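Local coordinates for protein RTX toxin RtxA (Vibrio vulnificus MO6-24/O, PDB 6IMP) that is an alpha/beta-hydrolase effector domain of a secreted MARTX toxin linked to virulence that probably cleaves phosphatidylinositol 3-phosphate, as a close relative does, at residues T156-L161 with A188-Q193; T80-Q85 with S111-A116. All blocks are in the same frame, centred on the assembly; numbering follows the deposited sequence.

Contact 1: residues T156-L161 with A188-Q193; sequences TMFNYL and ARYAAQ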
# COMPACT_ATOMS: atom_id res chain seq x y z
N THR A 156 -0.82 -9.46 8.16
CA THR A 156 -1.43 -10.67 7.63
C THR A 156 -0.77 -10.97 6.30
O THR A 156 -0.21 -12.05 6.10
CB THR A 156 -2.93 -10.48 7.39
OG1 THR A 156 -3.56 -10.18 8.64
CG2 THR A 156 -3.55 -11.74 6.79
N MET A 157 -0.79 -9.97 5.43
CA MET A 157 -0.27 -10.11 4.09
C MET A 157 1.19 -10.50 4.14
O MET A 157 1.62 -11.38 3.42
CB MET A 157 -0.43 -8.82 3.32
CG MET A 157 -1.84 -8.54 2.87
SD MET A 157 -1.88 -6.88 2.21
CE MET A 157 -3.50 -6.33 2.73
N PHE A 158 1.95 -9.83 4.99
CA PHE A 158 3.34 -10.22 5.19
C PHE A 158 3.42 -11.69 5.56
O PHE A 158 4.02 -12.48 4.84
CB PHE A 158 4.01 -9.40 6.27
CG PHE A 158 5.50 -9.57 6.30
CD1 PHE A 158 6.26 -9.31 5.17
CD2 PHE A 158 6.15 -10.00 7.45
CE1 PHE A 158 7.63 -9.46 5.18
CE2 PHE A 158 7.52 -10.15 7.47
CZ PHE A 158 8.27 -9.89 6.33
N ASN A 159 2.76 -12.05 6.66
CA ASN A 159 2.86 -13.40 7.20
C ASN A 159 2.49 -14.44 6.15
O ASN A 159 3.14 -15.47 6.07
CB ASN A 159 1.98 -13.56 8.44
CG ASN A 159 2.56 -12.84 9.65
OD1 ASN A 159 3.77 -12.87 9.90
ND2 ASN A 159 1.68 -12.21 10.42
N TYR A 160 1.52 -14.13 5.30
CA TYR A 160 1.15 -15.04 4.19
C TYR A 160 2.33 -15.36 3.26
O TYR A 160 2.46 -16.49 2.77
CB TYR A 160 -0.01 -14.48 3.37
CG TYR A 160 -0.27 -15.25 2.10
CD1 TYR A 160 -0.72 -16.56 2.15
CD2 TYR A 160 -0.03 -14.68 0.86
CE1 TYR A 160 -0.94 -17.30 0.99
CE2 TYR A 160 -0.26 -15.40 -0.31
CZ TYR A 160 -0.71 -16.71 -0.24
OH TYR A 160 -0.95 -17.43 -1.40
N LEU A 161 3.17 -14.36 3.01
CA LEU A 161 4.36 -14.56 2.18
C LEU A 161 5.35 -15.45 2.90
O LEU A 161 5.69 -16.53 2.41
CB LEU A 161 5.01 -13.22 1.83
CG LEU A 161 4.16 -12.26 1.00
CD1 LEU A 161 4.97 -11.00 0.73
CD2 LEU A 161 3.70 -12.89 -0.31
N ALA A 188 7.32 -2.29 7.44
CA ALA A 188 8.78 -2.37 7.39
C ALA A 188 9.35 -2.39 8.80
O ALA A 188 10.22 -3.19 9.11
CB ALA A 188 9.35 -1.21 6.58
N ARG A 189 8.80 -1.53 9.67
CA ARG A 189 9.23 -1.44 11.07
C ARG A 189 9.00 -2.77 11.77
O ARG A 189 9.95 -3.43 12.20
CB ARG A 189 8.47 -0.32 11.79
CG ARG A 189 8.76 -0.23 13.28
CD ARG A 189 8.39 1.14 13.83
NE ARG A 189 6.93 1.33 13.94
CZ ARG A 189 6.32 2.51 14.05
NH1 ARG A 189 7.01 3.64 14.05
NH2 ARG A 189 5.00 2.56 14.14
N TYR A 190 7.73 -3.17 11.83
CA TYR A 190 7.36 -4.41 12.49
C TYR A 190 8.23 -5.61 12.05
O TYR A 190 8.59 -6.44 12.88
CB TYR A 190 5.87 -4.70 12.28
CG TYR A 190 5.48 -6.16 12.42
CD1 TYR A 190 5.54 -7.00 11.34
CD2 TYR A 190 5.07 -6.67 13.63
CE1 TYR A 190 5.18 -8.34 11.44
CE2 TYR A 190 4.72 -8.01 13.76
CZ TYR A 190 4.78 -8.84 12.66
OH TYR A 190 4.43 -10.17 12.74
N ALA A 191 8.59 -5.68 10.77
CA ALA A 191 9.31 -6.87 10.24
C ALA A 191 10.73 -6.96 10.76
O ALA A 191 11.21 -8.04 11.10
CB ALA A 191 9.30 -6.87 8.72
N ALA A 192 11.41 -5.82 10.81
CA ALA A 192 12.78 -5.75 11.33
C ALA A 192 12.76 -5.84 12.85
O ALA A 192 13.65 -6.43 13.47
CB ALA A 192 13.46 -4.47 10.88
N GLN A 193 11.72 -5.26 13.43
CA GLN A 193 11.48 -5.31 14.87
C GLN A 193 11.07 -6.67 15.41
O GLN A 193 11.00 -6.87 16.62
CB GLN A 193 10.41 -4.28 15.22
CG GLN A 193 11.02 -2.91 15.46
CD GLN A 193 11.66 -2.83 16.83
OE1 GLN A 193 11.48 -3.72 17.67
NE2 GLN A 193 12.43 -1.78 17.06

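Contact 2: residues T80-Q85 with S111-A116; sequences TGYYHQ and SAEEQA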
# COMPACT_ATOMS: atom_id res chain seq x y z
N THR A 80 -8.94 -10.31 0.40
CA THR A 80 -9.02 -10.97 -0.89
C THR A 80 -8.17 -10.26 -1.94
O THR A 80 -8.15 -9.04 -2.02
CB THR A 80 -10.46 -11.00 -1.37
OG1 THR A 80 -10.94 -9.66 -1.48
CG2 THR A 80 -11.31 -11.77 -0.39
N GLY A 81 -7.47 -11.06 -2.74
CA GLY A 81 -6.94 -10.60 -4.02
C GLY A 81 -6.19 -11.69 -4.75
O GLY A 81 -6.57 -12.86 -4.71
N TYR A 82 -5.11 -11.31 -5.44
CA TYR A 82 -4.33 -12.26 -6.21
C TYR A 82 -2.87 -12.29 -5.80
O TYR A 82 -2.34 -11.34 -5.19
CB TYR A 82 -4.44 -11.98 -7.71
CG TYR A 82 -5.86 -11.93 -8.23
CD1 TYR A 82 -6.69 -10.87 -7.93
CD2 TYR A 82 -6.35 -12.93 -9.06
CE1 TYR A 82 -7.98 -10.81 -8.42
CE2 TYR A 82 -7.65 -12.88 -9.57
CZ TYR A 82 -8.46 -11.82 -9.24
OH TYR A 82 -9.76 -11.76 -9.73
N TYR A 83 -2.24 -13.42 -6.07
CA TYR A 83 -0.80 -13.54 -6.13
C TYR A 83 -0.44 -13.68 -7.60
O TYR A 83 -0.79 -14.68 -8.22
CB TYR A 83 -0.36 -14.78 -5.37
CG TYR A 83 1.12 -14.88 -5.20
CD1 TYR A 83 1.74 -14.28 -4.11
CD2 TYR A 83 1.91 -15.56 -6.11
CE1 TYR A 83 3.11 -14.36 -3.94
CE2 TYR A 83 3.28 -15.66 -5.94
CZ TYR A 83 3.88 -15.06 -4.85
OH TYR A 83 5.25 -15.14 -4.68
N HIS A 84 0.23 -12.67 -8.15
CA HIS A 84 0.72 -12.75 -9.54
C HIS A 84 2.21 -13.14 -9.56
O HIS A 84 3.00 -12.58 -8.80
CB HIS A 84 0.57 -11.41 -10.25
CG HIS A 84 -0.69 -10.67 -9.94
ND1 HIS A 84 -1.87 -10.91 -10.61
CD2 HIS A 84 -0.92 -9.60 -9.15
CE1 HIS A 84 -2.79 -10.05 -10.20
NE2 HIS A 84 -2.24 -9.24 -9.31
N GLN A 85 2.59 -14.02 -10.49
CA GLN A 85 3.98 -14.53 -10.55
C GLN A 85 4.69 -14.34 -11.90
O GLN A 85 4.06 -14.12 -12.93
CB GLN A 85 4.07 -16.00 -10.11
CG GLN A 85 3.25 -16.98 -10.92
CD GLN A 85 2.53 -17.98 -10.03
OE1 GLN A 85 3.15 -18.67 -9.22
NE2 GLN A 85 1.20 -18.03 -10.15
N SER A 111 -10.21 -0.25 -5.51
CA SER A 111 -9.75 -1.63 -5.23
C SER A 111 -8.30 -1.80 -5.57
O SER A 111 -7.78 -1.13 -6.46
CB SER A 111 -10.55 -2.66 -6.04
OG SER A 111 -10.49 -2.37 -7.44
N ALA A 112 -7.65 -2.73 -4.90
CA ALA A 112 -6.26 -3.09 -5.21
C ALA A 112 -6.14 -3.62 -6.64
O ALA A 112 -5.13 -3.40 -7.33
CB ALA A 112 -5.76 -4.13 -4.22
N GLU A 113 -7.18 -4.32 -7.09
CA GLU A 113 -7.23 -4.87 -8.44
C GLU A 113 -6.88 -3.78 -9.45
O GLU A 113 -5.91 -3.89 -10.19
CB GLU A 113 -8.63 -5.44 -8.73
CG GLU A 113 -8.85 -6.87 -8.22
CD GLU A 113 -8.83 -6.98 -6.70
OE1 GLU A 113 -9.41 -6.10 -6.02
OE2 GLU A 113 -8.24 -7.97 -6.19
N GLU A 114 -7.64 -2.70 -9.40
CA GLU A 114 -7.42 -1.55 -10.26
C GLU A 114 -6.03 -0.99 -10.07
O GLU A 114 -5.32 -0.75 -11.04
CB GLU A 114 -8.44 -0.46 -9.96
CG GLU A 114 -9.89 -0.84 -10.19
CD GLU A 114 -10.18 -1.20 -11.64
OE1 GLU A 114 -9.76 -0.44 -12.54
OE2 GLU A 114 -10.81 -2.24 -11.87
N GLN A 115 -5.63 -0.79 -8.82
CA GLN A 115 -4.39 -0.09 -8.53
C GLN A 115 -3.17 -0.91 -8.92
O GLN A 115 -2.15 -0.35 -9.29
CB GLN A 115 -4.32 0.31 -7.04
CG GLN A 115 -5.33 1.39 -6.65
CD GLN A 115 -5.20 1.85 -5.20
OE1 GLN A 115 -4.09 2.09 -4.72
NE2 GLN A 115 -6.33 2.02 -4.52
N ALA A 116 -3.28 -2.23 -8.88
CA ALA A 116 -2.15 -3.10 -9.20
C ALA A 116 -2.04 -3.36 -10.70
O ALA A 116 -0.98 -3.76 -11.18
CB ALA A 116 -2.26 -4.41 -8.45

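Contact 1: residues T156-L161 with A188-Q193
Y190 extends from helix 180-192 toward two neighbouring side chains of helix 147-164, F158 and N159. Its CG lies anti to the backbone N (chi1 157°), which carries the ring out into the interval between the helices. There CE1 lies 4.4 Å from F158 CD2, and this carbon of F158 sits beside the edge of the tyrosine ring, close to its plane; from the phenylalanine's side the approach is oblique. The contact is apolar and loose, and the two rings are not stacked. Farther out, Y190 OH comes to 4.0 Å from N159 OD1. The amide plane stands steeply to the ring, and at this distance the polar ends are neighbours without a hydrogen bond. This is the outer, partly exposed margin of the contact, where Y190 also touches Q196.

One residue on, A191 supplies the inner half. Its CB points at F158, 3.9 Å from CE2 and almost as near CZ, and the methyl approaches the ring obliquely. F158, with its own CG anti to the backbone N (chi1 -168°), spans most of the distance, while its ring also touches L103 of strand 101-105. A small residue thus faces a large one, and both are buried.

The segment axes stay 11.4 Å apart and diverge by 47°; at that spacing side chains, not backbones, bridge the helices, and the junction buries a modest 136 Å². Two helices laid side by side over one face of a mostly parallel sheet, with strand 172-177 running between them in sequence, are characteristic of the alpha/beta hydrolase fold, in which the second helix follows the probable nucleophile elbow.

Contact 2: residues T80-Q85 with S111-A116
E113, in the first turn of helix 112-124, reaches across to G81 and Y82 of strand 78-84 and shows how a buried acid can be housed against a strand. From CB, whose bond to CA does not itself aim at the strand, the chain swings over: CG is anti to the carbonyl carbon (chi1 -83°), and a bend at chi2 (66°) turns the carboxylate toward G81. CG meets Y82 CE1 at 4.0 Å, an apolar touch partway along. Beyond CD the two oxygens divide their partners. OE1 accepts a hydrogen bond from N134 ND2, outside the two segments. OE2 points at the strand, 3.6 Å from G81 CA, where the strand has no side chain.

The same OE2 lies at the edge of the Y82 ring and in its plane, 3.6 Å from CE1 and 3.7 Å from CD1. The side chains cross at about a right angle, and the carboxylate plane is turned 59° from the ring. T80 O is a more distant neighbour, 4.3 Å from OE2. L58 of helix 52-63 touches both E113 and Y82, closing over the pair from a third element.

N134 ties the site together: its OD1 accepts from A112 N at the start of the helix, and its backbone is hydrogen-bonded with T80. S111 caps the same turn through a weak bond to E114 N.

Chemically, no hydrogen bond joins the two segments directly; OE2 instead faces carbon-bound hydrogens at a ring edge and a glycine CA. Such an edge carries a slight positive potential, and the nearby helix N-terminus would add to it, so the surroundings probably ease the burial of a negative charge.

How the contacts relate
Contact 2 closes before contact 1 opens along the chain, and their centres lie 18 Å apart. They occupy opposite faces of the same mixed sheet: helix 112-124 packs on one side, and helices 147-164 and 180-192 lie on the other. Strand 78-84 shares in both surroundings, since Y82 and H84 turn to the first side while Y83 turns to the second. There Y83 CE1 meets L161 CD2 at 4.0 Å, which brings the two contacts into direct touch. Strand 129-133, next to 78-84, likewise meets side chains from both contacts. Together they sample the alpha-beta-alpha layering on which an alpha/beta hydrolase domain is built.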